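Local atomic coordinates of restriction endonuclease PacI (Pseudomonas alcaligenes, PDB entry 3LDY), a protein that probably acts as a homodimeric HNH-family restriction endonuclease, cutting double-stranded DNA at a rare eight-base-pair site made only of A and T. Residues P5-N10 against K22-C27; A13-A18 against Y55-Q60; I68-F73 against Q87-D92. All coordinates share one frame; numbering follows the deposited sequence. Where two conformers were deposited one is given.

Contact 1: P5-N10 against K22-C27; sequences PRCQRN and KMCKGC. With ZN (zinc ion), chain E; nucleotides of chain B.
Cys-7 on one side and Cys-24 and Cys-27 on the other turn their sulfurs inward onto one zinc ion, and Cys-4 completes a four-cysteine site built from two CxxC pairs. The metal, with side-chain packing around it, joins the segments; no direct hydrogen bond crosses between them. Cys-7 SG, 2.4 Å from the zinc, is also gripped from its own segment: Arg-9 NE donates to it nearly straight (173°) and in the guanidinium plane, and Arg-9 N donates as well. The same guanidinium brings NH2 edge-on to within 3.3 Å of Cys-24 SG, so its positive charge probably offsets some of the negative charge of the thiolates. Cys-24 has a second role as N-cap of the following helix, its SG accepting from Cys-27 N at 3.4 Å. On the DNA side of the site, Arg-6 and Met-23 run side by side in the same direction. The Arg-6 chain leaves its backbone with CG trans to N (chi1 179°), which lays CG 3.5 Å from Cys-27 SG. Its guanidinium then receives Met-23 CE at the edge, 3.4 Å from Arg-6 NH2, while OP2 of DA2 of chain B stands over one face. An alanine here is likely to take a positive charge away from that phosphate and leave Met-23 CE without the edge it rests against. The site lies between the loop linking strands 2-3 and 10-11 and the start of helix 25-40, with Leu-52 of helix 48-55 packed on Cys-7 and Arg-9 and Lys-48 on Arg-6 and Cys-27.

Contact 2: A13-A18 against Y55-Q60; sequences ADEFYA and YGLSAQ. With nucleotides of chain C.
The carboxylate of Glu-15 reaches the backbone N of Ser-58, while two residues along, the Tyr-17 ring is turned to the DNA: the sugar of DA5 of chain C lies on one face, with C2' 4.1 Å above the ring plane and over its centre. The ring of Tyr-55 meets an ordered water at its edge, in plane. Two short 3-10 turns, 13-15 and 58-60, come together here, joining the zinc-bound N-terminal region to the loop that follows helix 48-55. Ser-58 N donates to Glu-15 OE2, although the modelled separation is too short to be reliable. Leu-57 crosses the Glu-15 side chain at about a right angle, its CD2 3.8 Å from Glu-15 CG. The other carboxylate oxygen, OE1, is salt-bridged to Arg-61. Ser-58 OG bonds to Glu-70 OE2, and its CB packs on Asp-14 O. Tyr-17 OH donates to OP2 of DA5 of chain C at 2.6 Å, which fixes the far end of the ring on the phosphate while the sugar rests on its face. The same segment thus serves DNA binding and the internal packing of the chain. Between Asp-14 and Ala-59 one water bridges the two turns, giving a proton to Asp-14 OD2 at 2.7 Å and taking one from Ala-59 N at 3.1 Å.

Contact 3: I68-F73 against Q87-D92; sequences ISEAGF and QCLGVD. With CA (calcium ion), chain F; nucleotides of chain C.
A buried carboxylate-to-backbone bond, backed by apolar packing, ties Glu-70 at the start of helix 70-74 to Leu-89, just before strand 90-93 of what appears to be the beta-beta-alpha-metal core of an HNH nuclease. Glu-70 sends CG anti to its backbone N (chi1 -177°) and continues extended, which carries the carboxylate alongside the backbone of Cys-88. Leu-89 N donates to Glu-70 OE1 at 3.0 Å, coming from above the carboxylate plane, 48° out of it. Arg-61 also bridges to OE1, and Lys-25 and Ser-58 hold OE2; with so many donors around it, the group probably stays ionised despite its burial. Next to this bond, Leu-89 crosses Phe-73 obliquely, with CD2 3.9 Å from Phe-73 CB, and its other methyl, CD1, approaches Ile-68 O. The helix begins with Ser-69 as N-cap, OG accepting from Gly-72 N at 2.9 Å. The opposite flank of 87-92 follows the DNA strand. Gln-87 N donates almost straight (176°) to OP1 of DA5 of chain C, 2.8 Å away, and Cys-88 N adds a weak bond to the same oxygen. Gly-90 passes so near the phosphate of DA4 of chain C that a CB would clash with its OP2. Farther on, Asp-92 OD1 binds the calcium ion with OP1 of DT3 of chain C, two waters, Asn-113 and a further phosphate. Strand 105-108 pairs with 90-93 and packs Leu-107 on Leu-89, helix 110-116 sets Phe-110 and Ile-111 against Phe-73, and Tyr-55 of helix 48-55 touches Glu-70 and Cys-88.

How the contacts relate
From the N terminus, contact 1 closes first, folding 22-27 back onto 5-10 across the 11 residues that begin at the end of strand 10-11. Contact 2 starts inside that loop, at 13-18, and ends only at 55-60, after helix 25-40 and at the end of helix 48-55, so the two cross. Lys-25 N bonds to Glu-15 O at 2.7 Å where they meet, and Lys-25 NZ reaches Asp-14 O. Contact 3 follows in series, closing the 13 residues between 68-73 and 87-92. Tyr-55 OH bonds to Leu-89 O, joining contact 2 to it. Contact 2 thus lies between the N-terminal zinc site and the calcium-binding core, although Lys-25 of contact 1 also salt-bridges directly to Glu-70 of contact 3.

Contact 1: P5-N10 against K22-C27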
loop_
_atom_site.group_PDB
_atom_site.type_symbol
_atom_site.label_atom_id
_atom_site.label_comp_id
_atom_site.label_asym_id
_atom_site.label_seq_id
_atom_site.Cartn_x
_atom_site.Cartn_y
_atom_site.Cartn_z
ATOM N N PRO A 5 -16.728 16.876 -25.024
ATOM C CA PRO A 5 -18.182 16.884 -25.244
ATOM C C PRO A 5 -18.972 17.123 -23.950
ATOM O O PRO A 5 -20.182 17.338 -24.001
ATOM C CB PRO A 5 -18.464 15.478 -25.801
ATOM C CG PRO A 5 -17.359 14.640 -25.263
ATOM C CD PRO A 5 -16.150 15.535 -25.246
ATOM N N ARG A 6 -18.286 17.086 -22.811
ATOM C CA ARG A 6 -18.933 17.215 -21.514
ATOM C C ARG A 6 -18.798 18.610 -20.895
ATOM O O ARG A 6 -19.802 19.275 -20.696
ATOM C CB ARG A 6 -18.438 16.144 -20.541
ATOM C CG ARG A 6 -19.086 16.257 -19.165
ATOM C CD ARG A 6 -20.327 15.400 -19.030
ATOM N NE ARG A 6 -19.950 14.007 -18.809
ATOM C CZ ARG A 6 -20.690 13.120 -18.148
ATOM N NH1 ARG A 6 -21.869 13.473 -17.633
ATOM N NH2 ARG A 6 -20.246 11.879 -17.995
ATOM N N CYS A 7 -17.584 19.059 -20.588
ATOM C CA CYS A 7 -17.411 20.416 -20.048
ATOM C C CYS A 7 -17.345 21.474 -21.154
ATOM O O CYS A 7 -17.344 22.659 -20.859
ATOM C CB CYS A 7 -16.150 20.516 -19.190
ATOM S SG CYS A 7 -14.609 20.186 -20.114
ATOM N N GLN A 8 -17.268 21.014 -22.405
ATOM C CA GLN A 8 -17.077 21.842 -23.601
ATOM C C GLN A 8 -15.833 22.727 -23.595
ATOM O O GLN A 8 -15.710 23.650 -24.422
ATOM C CB GLN A 8 -18.342 22.642 -23.949
ATOM C CG GLN A 8 -19.315 21.854 -24.812
ATOM C CD GLN A 8 -20.679 21.744 -24.166
ATOM O OE1 GLN A 8 -20.815 21.157 -23.080
ATOM N NE2 GLN A 8 -21.701 22.307 -24.819
ATOM N N ARG A 9 -14.898 22.443 -22.690
ATOM C CA ARG A 9 -13.653 23.198 -22.708
ATOM C C ARG A 9 -12.805 22.824 -23.920
ATOM O O ARG A 9 -12.879 21.688 -24.435
ATOM C CB ARG A 9 -12.856 23.018 -21.429
ATOM C CG ARG A 9 -13.426 23.742 -20.223
ATOM C CD ARG A 9 -12.571 23.447 -18.992
ATOM N NE ARG A 9 -12.400 22.002 -18.765
ATOM C CZ ARG A 9 -11.459 21.461 -17.986
ATOM N NH1 ARG A 9 -10.554 22.224 -17.360
ATOM N NH2 ARG A 9 -11.402 20.140 -17.851
ATOM N N ASN A 10 -12.012 23.797 -24.374
ATOM C CA ASN A 10 -10.989 23.545 -25.390
ATOM C C ASN A 10 -9.614 23.175 -24.850
ATOM O O ASN A 10 -8.915 24.001 -24.244
ATOM C CB ASN A 10 -10.896 24.689 -26.390
ATOM C CG ASN A 10 -11.374 24.278 -27.747
ATOM O OD1 ASN A 10 -12.528 24.523 -28.110
ATOM N ND2 ASN A 10 -10.500 23.606 -28.502
ATOM N N LYS A 22 -14.311 9.382 -24.381
ATOM C CA LYS A 22 -14.326 10.657 -25.085
ATOM C C LYS A 22 -14.223 11.902 -24.175
ATOM O O LYS A 22 -13.702 12.934 -24.618
ATOM C CB LYS A 22 -15.561 10.743 -25.997
ATOM C CG LYS A 22 -15.502 9.837 -27.240
ATOM C CD LYS A 22 -16.758 10.024 -28.112
ATOM C CE LYS A 22 -16.785 9.085 -29.321
ATOM N NZ LYS A 22 -18.030 9.264 -30.137
ATOM N N MET A 23 -14.683 11.814 -22.922
ATOM C CA MET A 23 -14.620 12.967 -22.012
ATOM C C MET A 23 -13.186 13.219 -21.488
ATOM O O MET A 23 -12.375 12.295 -21.447
ATOM C CB MET A 23 -15.632 12.818 -20.852
ATOM C CG MET A 23 -15.218 11.855 -19.740
ATOM S SD MET A 23 -16.461 11.741 -18.417
ATOM C CE MET A 23 -17.393 10.290 -18.962
ATOM N N CYS A 24 -12.890 14.462 -21.102
ATOM C CA CYS A 24 -11.571 14.820 -20.569
ATOM C C CYS A 24 -11.272 14.239 -19.167
ATOM O O CYS A 24 -12.172 13.757 -18.468
ATOM C CB CYS A 24 -11.376 16.342 -20.568
ATOM S SG CYS A 24 -12.191 17.232 -19.230
ATOM N N LYS A 25 -10.007 14.306 -18.760
ATOM C CA LYS A 25 -9.574 13.751 -17.460
ATOM C C LYS A 25 -10.265 14.430 -16.268
ATOM O O LYS A 25 -10.585 13.779 -15.280
ATOM C CB LYS A 25 -8.056 13.863 -17.298
ATOM C CG LYS A 25 -7.243 12.988 -18.245
ATOM C CD LYS A 25 -5.775 13.374 -18.175
ATOM C CE LYS A 25 -4.908 12.385 -18.960
ATOM N NZ LYS A 25 -3.451 12.718 -18.811
ATOM N N GLY A 26 -10.473 15.743 -16.371
ATOM C CA GLY A 26 -11.178 16.519 -15.353
ATOM C C GLY A 26 -12.612 16.055 -15.200
ATOM O O GLY A 26 -13.088 15.801 -14.068
ATOM N N CYS A 27 -13.304 15.942 -16.335
ATOM C CA CYS A 27 -14.678 15.431 -16.340
ATOM C C CYS A 27 -14.746 14.020 -15.761
ATOM O O CYS A 27 -15.563 13.739 -14.877
ATOM C CB CYS A 27 -15.300 15.505 -17.750
ATOM S SG CYS A 27 -15.884 17.183 -18.199
HETATM ZN ZN ZN E . -14.405 17.824 -19.834
ATOM P P DA B 2 -22.974 14.405 -21.504
ATOM O OP1 DA B 2 -23.280 15.815 -21.149
ATOM O OP2 DA B 2 -21.569 13.928 -21.600
ATOM O "O5'" DA B 2 -23.748 13.432 -20.496
ATOM C "C5'" DA B 2 -25.114 13.670 -20.148
ATOM C "C4'" DA B 2 -25.705 12.466 -19.429
ATOM O "O4'" DA B 2 -25.603 11.283 -20.262
ATOM C "C3'" DA B 2 -25.048 12.080 -18.106
ATOM O "O3'" DA B 2 -26.090 11.674 -17.204
ATOM C "C2'" DA B 2 -24.125 10.926 -18.512
ATOM C "C1'" DA B 2 -25.075 10.233 -19.475
ATOM N N9 DA B 2 -24.503 9.257 -20.390
ATOM C C8 DA B 2 -23.494 9.460 -21.296
ATOM N N7 DA B 2 -23.212 8.395 -22.009
ATOM C C5 DA B 2 -24.104 7.436 -21.539
ATOM C C6 DA B 2 -24.323 6.082 -21.891
ATOM N N6 DA B 2 -23.602 5.475 -22.842
ATOM N N1 DA B 2 -25.299 5.398 -21.228
ATOM C C2 DA B 2 -26.016 6.033 -20.278
ATOM N N3 DA B 2 -25.901 7.302 -19.863
ATOM C C4 DA B 2 -24.920 7.951 -20.539
#

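Contact 2: A13-A18 against Y55-Q60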
loop_
_atom_site.group_PDB
_atom_site.type_symbol
_atom_site.label_atom_id
_atom_site.label_comp_id
_atom_site.label_asym_id
_atom_site.label_seq_id
_atom_site.Cartn_x
_atom_site.Cartn_y
_atom_site.Cartn_z
ATOM N N ALA A 13 -4.475 17.577 -26.270
ATOM C CA ALA A 13 -4.519 16.112 -26.284
ATOM C C ALA A 13 -4.170 15.471 -24.937
ATOM O O ALA A 13 -4.674 14.393 -24.636
ATOM C CB ALA A 13 -3.592 15.556 -27.362
ATOM N N ASP A 14 -3.294 16.106 -24.149
ATOM C CA ASP A 14 -2.870 15.513 -22.856
ATOM C C ASP A 14 -3.929 15.607 -21.718
ATOM O O ASP A 14 -3.715 15.075 -20.625
ATOM C CB ASP A 14 -1.488 16.040 -22.406
ATOM C CG ASP A 14 -1.502 17.518 -22.038
ATOM O OD1 ASP A 14 -2.486 18.210 -22.350
ATOM O OD2 ASP A 14 -0.513 17.996 -21.431
ATOM N N GLU A 15 -5.056 16.279 -21.991
ATOM C CA GLU A 15 -6.200 16.330 -21.069
ATOM C C GLU A 15 -7.190 15.234 -21.380
ATOM O O GLU A 15 -8.184 15.067 -20.656
ATOM C CB GLU A 15 -6.972 17.632 -21.206
ATOM C CG GLU A 15 -6.671 18.757 -20.221
ATOM C CD GLU A 15 -6.175 18.351 -18.853
ATOM O OE1 GLU A 15 -6.920 17.826 -17.996
ATOM O OE2 GLU A 15 -5.000 18.637 -18.617
ATOM N N PHE A 16 -6.936 14.515 -22.472
ATOM C CA PHE A 16 -7.785 13.397 -22.883
ATOM C C PHE A 16 -7.118 12.030 -22.645
ATOM O O PHE A 16 -5.905 11.957 -22.395
ATOM C CB PHE A 16 -8.259 13.601 -24.347
ATOM C CG PHE A 16 -9.178 14.807 -24.511
ATOM C CD1 PHE A 16 -8.693 16.009 -25.022
ATOM C CD2 PHE A 16 -10.513 14.746 -24.086
ATOM C CE1 PHE A 16 -9.541 17.134 -25.146
ATOM C CE2 PHE A 16 -11.365 15.862 -24.183
ATOM C CZ PHE A 16 -10.880 17.063 -24.721
ATOM N N TYR A 17 -7.923 10.965 -22.692
ATOM C CA TYR A 17 -7.463 9.587 -22.512
ATOM C C TYR A 17 -6.973 8.977 -23.840
ATOM O O TYR A 17 -7.262 9.506 -24.907
ATOM C CB TYR A 17 -8.589 8.736 -21.912
ATOM C CG TYR A 17 -8.874 9.060 -20.455
ATOM C CD1 TYR A 17 -9.995 9.824 -20.083
ATOM C CD2 TYR A 17 -8.008 8.621 -19.441
ATOM C CE1 TYR A 17 -10.245 10.128 -18.714
ATOM C CE2 TYR A 17 -8.249 8.935 -18.088
ATOM C CZ TYR A 17 -9.358 9.676 -17.735
ATOM O OH TYR A 17 -9.560 9.954 -16.397
ATOM N N ALA A 18 -6.235 7.877 -23.768
ATOM C CA ALA A 18 -5.686 7.219 -24.959
ATOM C C ALA A 18 -6.611 6.131 -25.500
ATOM O O ALA A 18 -6.561 5.792 -26.679
ATOM C CB ALA A 18 -4.303 6.654 -24.663
ATOM N N TYR A 55 -8.394 21.130 -10.272
ATOM C CA TYR A 55 -7.675 20.058 -10.948
ATOM C C TYR A 55 -6.654 20.560 -11.986
ATOM O O TYR A 55 -5.664 19.867 -12.286
ATOM C CB TYR A 55 -8.663 19.127 -11.613
ATOM C CG TYR A 55 -8.104 17.764 -11.944
ATOM C CD1 TYR A 55 -8.088 17.302 -13.253
ATOM C CD2 TYR A 55 -7.627 16.912 -10.931
ATOM C CE1 TYR A 55 -7.593 16.013 -13.563
ATOM C CE2 TYR A 55 -7.125 15.623 -11.234
ATOM C CZ TYR A 55 -7.114 15.200 -12.554
ATOM O OH TYR A 55 -6.642 13.962 -12.866
ATOM N N GLY A 56 -6.920 21.736 -12.548
ATOM C CA GLY A 56 -5.992 22.414 -13.466
ATOM C C GLY A 56 -5.758 21.594 -14.729
ATOM O O GLY A 56 -6.663 20.914 -15.209
ATOM N N LEU A 57 -4.534 21.634 -15.252
ATOM C CA LEU A 57 -4.231 20.964 -16.511
ATOM C C LEU A 57 -3.099 19.948 -16.394
ATOM O O LEU A 57 -2.213 20.077 -15.548
ATOM C CB LEU A 57 -3.923 21.990 -17.599
ATOM C CG LEU A 57 -5.062 22.940 -17.964
ATOM C CD1 LEU A 57 -4.491 24.054 -18.813
ATOM C CD2 LEU A 57 -6.256 22.218 -18.673
ATOM N N SER A 58 -3.124 18.958 -17.283
ATOM C CA SER A 58 -2.275 17.766 -17.178
ATOM C C SER A 58 -0.777 18.016 -16.928
ATOM O O SER A 58 -0.181 17.376 -16.052
ATOM C CB SER A 58 -2.488 16.858 -18.383
ATOM O OG SER A 58 -1.804 15.629 -18.178
ATOM N N ALA A 59 -0.181 18.959 -17.653
ATOM C CA ALA A 59 1.268 19.222 -17.551
ATOM C C ALA A 59 1.673 19.915 -16.244
ATOM O O ALA A 59 2.864 19.942 -15.892
ATOM C CB ALA A 59 1.769 20.024 -18.762
ATOM N N GLN A 60 0.691 20.434 -15.516
ATOM C CA GLN A 60 0.932 21.098 -14.229
ATOM C C GLN A 60 0.722 20.192 -13.026
ATOM O O GLN A 60 1.088 20.543 -11.902
ATOM C CB GLN A 60 0.037 22.326 -14.094
ATOM C CG GLN A 60 0.385 23.410 -15.082
ATOM C CD GLN A 60 1.866 23.649 -15.109
ATOM O OE1 GLN A 60 2.447 24.081 -14.111
ATOM N NE2 GLN A 60 2.502 23.348 -16.243
ATOM P P DA C 5 -8.019 6.929 -14.946
ATOM O OP1 DA C 5 -6.603 7.250 -15.218
ATOM O OP2 DA C 5 -9.004 8.012 -14.701
ATOM O "O5'" DA C 5 -8.648 6.079 -16.145
ATOM C "C5'" DA C 5 -7.873 5.147 -16.895
ATOM C "C4'" DA C 5 -8.764 4.382 -17.875
ATOM O "O4'" DA C 5 -9.843 3.766 -17.124
ATOM C "C3'" DA C 5 -9.477 5.166 -18.974
ATOM O "O3'" DA C 5 -9.785 4.302 -20.081
ATOM C "C2'" DA C 5 -10.778 5.581 -18.286
ATOM C "C1'" DA C 5 -11.097 4.329 -17.462
ATOM N N9 DA C 5 -11.853 4.575 -16.231
ATOM C C8 DA C 5 -11.800 5.704 -15.450
ATOM N N7 DA C 5 -12.577 5.665 -14.409
ATOM C C5 DA C 5 -13.177 4.428 -14.479
ATOM C C6 DA C 5 -14.121 3.776 -13.650
ATOM N N6 DA C 5 -14.627 4.327 -12.540
ATOM N N1 DA C 5 -14.527 2.532 -14.012
ATOM C C2 DA C 5 -14.027 1.995 -15.121
ATOM N N3 DA C 5 -13.138 2.506 -15.969
ATOM C C4 DA C 5 -12.749 3.737 -15.598
ATOM P P DG C 6 -9.476 4.656 -21.610
ATOM O OP1 DG C 6 -8.027 4.867 -21.741
ATOM O OP2 DG C 6 -10.375 5.749 -22.035
ATOM O "O5'" DG C 6 -9.977 3.340 -22.383
ATOM C "C5'" DG C 6 -9.865 2.083 -21.688
ATOM C "C4'" DG C 6 -11.225 1.466 -21.386
ATOM O "O4'" DG C 6 -11.954 2.207 -20.386
ATOM C "C3'" DG C 6 -12.201 1.347 -22.550
ATOM O "O3'" DG C 6 -12.382 -0.037 -22.796
ATOM C "C2'" DG C 6 -13.498 1.981 -22.043
ATOM C "C1'" DG C 6 -13.299 1.842 -20.550
ATOM N N9 DG C 6 -14.065 2.740 -19.706
ATOM C C8 DG C 6 -13.967 4.108 -19.656
ATOM N N7 DG C 6 -14.765 4.643 -18.780
ATOM C C5 DG C 6 -15.427 3.559 -18.223
ATOM C C6 DG C 6 -16.418 3.523 -17.222
ATOM O O6 DG C 6 -16.907 4.464 -16.601
ATOM N N1 DG C 6 -16.840 2.234 -16.928
ATOM C C2 DG C 6 -16.356 1.106 -17.536
ATOM N N2 DG C 6 -16.896 -0.039 -17.110
ATOM N N3 DG C 6 -15.421 1.116 -18.482
ATOM C C4 DG C 6 -15.008 2.378 -18.776
HETATM O O HOH W 1 -1.267 20.347 -20.222
HETATM O O HOH W 2 -9.114 18.941 -16.575
#

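Contact 3: I68-F73 against Q87-D92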
loop_
_atom_site.group_PDB
_atom_site.type_symbol
_atom_site.label_atom_id
_atom_site.label_comp_id
_atom_site.label_asym_id
_atom_site.label_seq_id
_atom_site.Cartn_x
_atom_site.Cartn_y
_atom_site.Cartn_z
ATOM N N ILE A 68 5.835 12.896 -8.542
ATOM C CA ILE A 68 5.785 12.375 -9.915
ATOM C C ILE A 68 4.794 13.185 -10.771
ATOM O O ILE A 68 3.687 13.473 -10.310
ATOM C CB ILE A 68 5.439 10.860 -9.958
ATOM C CG1 ILE A 68 5.900 10.218 -11.274
ATOM C CG2 ILE A 68 3.942 10.609 -9.769
ATOM C CD1 ILE A 68 5.832 8.730 -11.198
ATOM N N SER A 69 5.198 13.534 -11.995
ATOM C CA SER A 69 4.332 14.258 -12.933
ATOM C C SER A 69 3.276 13.273 -13.393
ATOM O O SER A 69 3.475 12.052 -13.308
ATOM C CB SER A 69 5.122 14.744 -14.156
ATOM O OG SER A 69 5.570 13.637 -14.946
ATOM N N GLU A 70 2.169 13.801 -13.899
ATOM C CA GLU A 70 1.128 12.959 -14.489
ATOM C C GLU A 70 1.651 12.094 -15.666
ATOM O O GLU A 70 1.251 10.934 -15.801
ATOM C CB GLU A 70 -0.049 13.815 -14.949
ATOM C CG GLU A 70 -1.196 12.994 -15.505
ATOM C CD GLU A 70 -2.511 13.730 -15.408
ATOM O OE1 GLU A 70 -2.954 13.971 -14.259
ATOM O OE2 GLU A 70 -3.074 14.085 -16.479
ATOM N N ALA A 71 2.525 12.642 -16.506
ATOM C CA ALA A 71 3.088 11.842 -17.620
ATOM C C ALA A 71 4.002 10.738 -17.087
ATOM O O ALA A 71 3.986 9.608 -17.584
ATOM C CB ALA A 71 3.843 12.727 -18.609
ATOM N N GLY A 72 4.795 11.066 -16.066
ATOM C CA GLY A 72 5.663 10.090 -15.398
ATOM C C GLY A 72 4.856 8.941 -14.812
ATOM O O GLY A 72 5.227 7.780 -14.945
ATOM N N PHE A 73 3.725 9.259 -14.194
ATOM C CA PHE A 73 2.898 8.218 -13.599
ATOM C C PHE A 73 2.246 7.322 -14.666
ATOM O O PHE A 73 2.166 6.099 -14.522
ATOM C CB PHE A 73 1.824 8.802 -12.687
ATOM C CG PHE A 73 1.158 7.757 -11.867
ATOM C CD1 PHE A 73 1.851 7.139 -10.806
ATOM C CD2 PHE A 73 -0.104 7.296 -12.207
ATOM C CE1 PHE A 73 1.243 6.147 -10.074
ATOM C CE2 PHE A 73 -0.704 6.294 -11.441
ATOM C CZ PHE A 73 -0.022 5.722 -10.407
ATOM N N GLN A 87 -4.043 7.047 -16.262
ATOM C CA GLN A 87 -3.506 8.113 -17.094
ATOM C C GLN A 87 -3.601 9.510 -16.471
ATOM O O GLN A 87 -3.210 10.514 -17.080
ATOM C CB GLN A 87 -4.230 8.074 -18.426
ATOM C CG GLN A 87 -3.846 6.838 -19.250
ATOM C CD GLN A 87 -4.855 6.568 -20.329
ATOM O OE1 GLN A 87 -5.648 5.621 -20.239
ATOM N NE2 GLN A 87 -4.865 7.420 -21.351
ATOM N N CYS A 88 -4.088 9.572 -15.240
ATOM C CA CYS A 88 -4.170 10.845 -14.529
ATOM C C CYS A 88 -3.958 10.681 -13.013
ATOM O O CYS A 88 -3.956 9.556 -12.493
ATOM C CB CYS A 88 -5.491 11.562 -14.842
ATOM S SG CYS A 88 -6.928 10.711 -14.242
ATOM N N LEU A 89 -3.696 11.795 -12.339
ATOM C CA LEU A 89 -3.517 11.788 -10.898
ATOM C C LEU A 89 -4.880 12.001 -10.254
ATOM O O LEU A 89 -5.730 12.680 -10.825
ATOM C CB LEU A 89 -2.512 12.871 -10.472
ATOM C CG LEU A 89 -1.126 12.726 -11.127
ATOM C CD1 LEU A 89 -0.249 13.834 -10.638
ATOM C CD2 LEU A 89 -0.466 11.358 -10.839
ATOM N N GLY A 90 -5.109 11.412 -9.086
ATOM C CA GLY A 90 -6.412 11.549 -8.430
ATOM C C GLY A 90 -6.340 12.413 -7.192
ATOM O O GLY A 90 -5.353 13.107 -6.961
ATOM N N VAL A 91 -7.401 12.407 -6.405
ATOM C CA VAL A 91 -7.418 13.215 -5.197
ATOM C C VAL A 91 -7.427 12.336 -3.943
ATOM O O VAL A 91 -8.105 11.296 -3.882
ATOM C CB VAL A 91 -8.498 14.402 -5.216
ATOM C CG1 VAL A 91 -9.412 14.375 -6.434
ATOM C CG2 VAL A 91 -9.274 14.524 -3.942
ATOM N N ASP A 92 -6.590 12.735 -2.999
ATOM C CA ASP A 92 -6.472 12.103 -1.713
ATOM C C ASP A 92 -7.302 12.954 -0.754
ATOM O O ASP A 92 -7.145 14.170 -0.741
ATOM C CB ASP A 92 -4.991 12.134 -1.304
ATOM C CG ASP A 92 -4.770 11.944 0.204
ATOM O OD1 ASP A 92 -5.399 11.044 0.806
ATOM O OD2 ASP A 92 -3.925 12.672 0.788
HETATM CA CA CA F . -6.555 8.985 0.159
ATOM P P DA C 5 -8.019 6.929 -14.946
ATOM O OP1 DA C 5 -6.603 7.250 -15.218
ATOM O OP2 DA C 5 -9.004 8.012 -14.701
ATOM O "O5'" DA C 5 -8.648 6.079 -16.145
ATOM C "C5'" DA C 5 -7.873 5.147 -16.895
ATOM C "C4'" DA C 5 -8.764 4.382 -17.875
ATOM O "O4'" DA C 5 -9.843 3.766 -17.124
ATOM C "C3'" DA C 5 -9.477 5.166 -18.974
ATOM O "O3'" DA C 5 -9.785 4.302 -20.081
ATOM C "C2'" DA C 5 -10.778 5.581 -18.286
ATOM C "C1'" DA C 5 -11.097 4.329 -17.462
ATOM N N9 DA C 5 -11.853 4.575 -16.231
ATOM C C8 DA C 5 -11.800 5.704 -15.450
ATOM N N7 DA C 5 -12.577 5.665 -14.409
ATOM C C5 DA C 5 -13.177 4.428 -14.479
ATOM C C6 DA C 5 -14.121 3.776 -13.650
ATOM N N6 DA C 5 -14.627 4.327 -12.540
ATOM N N1 DA C 5 -14.527 2.532 -14.012
ATOM C C2 DA C 5 -14.027 1.995 -15.121
ATOM N N3 DA C 5 -13.138 2.506 -15.969
ATOM C C4 DA C 5 -12.749 3.737 -15.598
ATOM P P DT C 3 -9.155 8.263 -1.278
ATOM O OP1 DT C 3 -8.551 9.552 -0.917
ATOM O OP2 DT C 3 -10.606 7.895 -1.008
ATOM O "O5'" DT C 3 -8.947 8.057 -2.857
ATOM C "C5'" DT C 3 -9.840 7.271 -3.676
ATOM C "C4'" DT C 3 -8.990 6.659 -4.792
ATOM O "O4'" DT C 3 -9.253 5.246 -4.753
ATOM C "C3'" DT C 3 -9.262 7.070 -6.251
ATOM O "O3'" DT C 3 -8.067 6.993 -7.013
ATOM C "C2'" DT C 3 -10.229 6.022 -6.770
ATOM C "C1'" DT C 3 -9.872 4.806 -5.938
ATOM N N1 DT C 3 -11.075 4.006 -5.563
ATOM C C2 DT C 3 -11.109 2.693 -5.982
ATOM O O2 DT C 3 -10.208 2.211 -6.615
ATOM N N3 DT C 3 -12.233 1.957 -5.661
ATOM C C4 DT C 3 -13.305 2.416 -4.954
ATOM O O4 DT C 3 -14.256 1.679 -4.725
ATOM C C5 DT C 3 -13.218 3.816 -4.526
ATOM C C7 DT C 3 -14.351 4.405 -3.739
ATOM C C6 DT C 3 -12.126 4.556 -4.851
ATOM P P DA C 4 -7.830 7.725 -8.413
ATOM O OP1 DA C 4 -6.375 7.977 -8.501
ATOM O OP2 DA C 4 -8.763 8.858 -8.538
ATOM O "O5'" DA C 4 -8.263 6.567 -9.426
ATOM C "C5'" DA C 4 -7.296 5.726 -10.112
ATOM C "C4'" DA C 4 -7.922 5.213 -11.400
ATOM O "O4'" DA C 4 -9.116 4.472 -11.067
ATOM C "C3'" DA C 4 -8.398 6.277 -12.395
ATOM O "O3'" DA C 4 -8.140 5.860 -13.764
ATOM C "C2'" DA C 4 -9.899 6.419 -12.143
ATOM C "C1'" DA C 4 -10.264 4.999 -11.731
ATOM N N9 DA C 4 -11.320 4.894 -10.739
ATOM C C8 DA C 4 -11.832 5.867 -9.931
ATOM N N7 DA C 4 -12.743 5.446 -9.090
ATOM C C5 DA C 4 -12.857 4.109 -9.365
ATOM C C6 DA C 4 -13.666 3.098 -8.815
ATOM N N6 DA C 4 -14.544 3.306 -7.841
ATOM N N1 DA C 4 -13.514 1.848 -9.301
ATOM C C2 DA C 4 -12.631 1.635 -10.292
ATOM N N3 DA C 4 -11.811 2.514 -10.892
ATOM C C4 DA C 4 -11.987 3.745 -10.381
HETATM O O HOH W 3 -7.645 9.252 2.394
HETATM O O HOH W 4 -4.958 7.443 1.320
#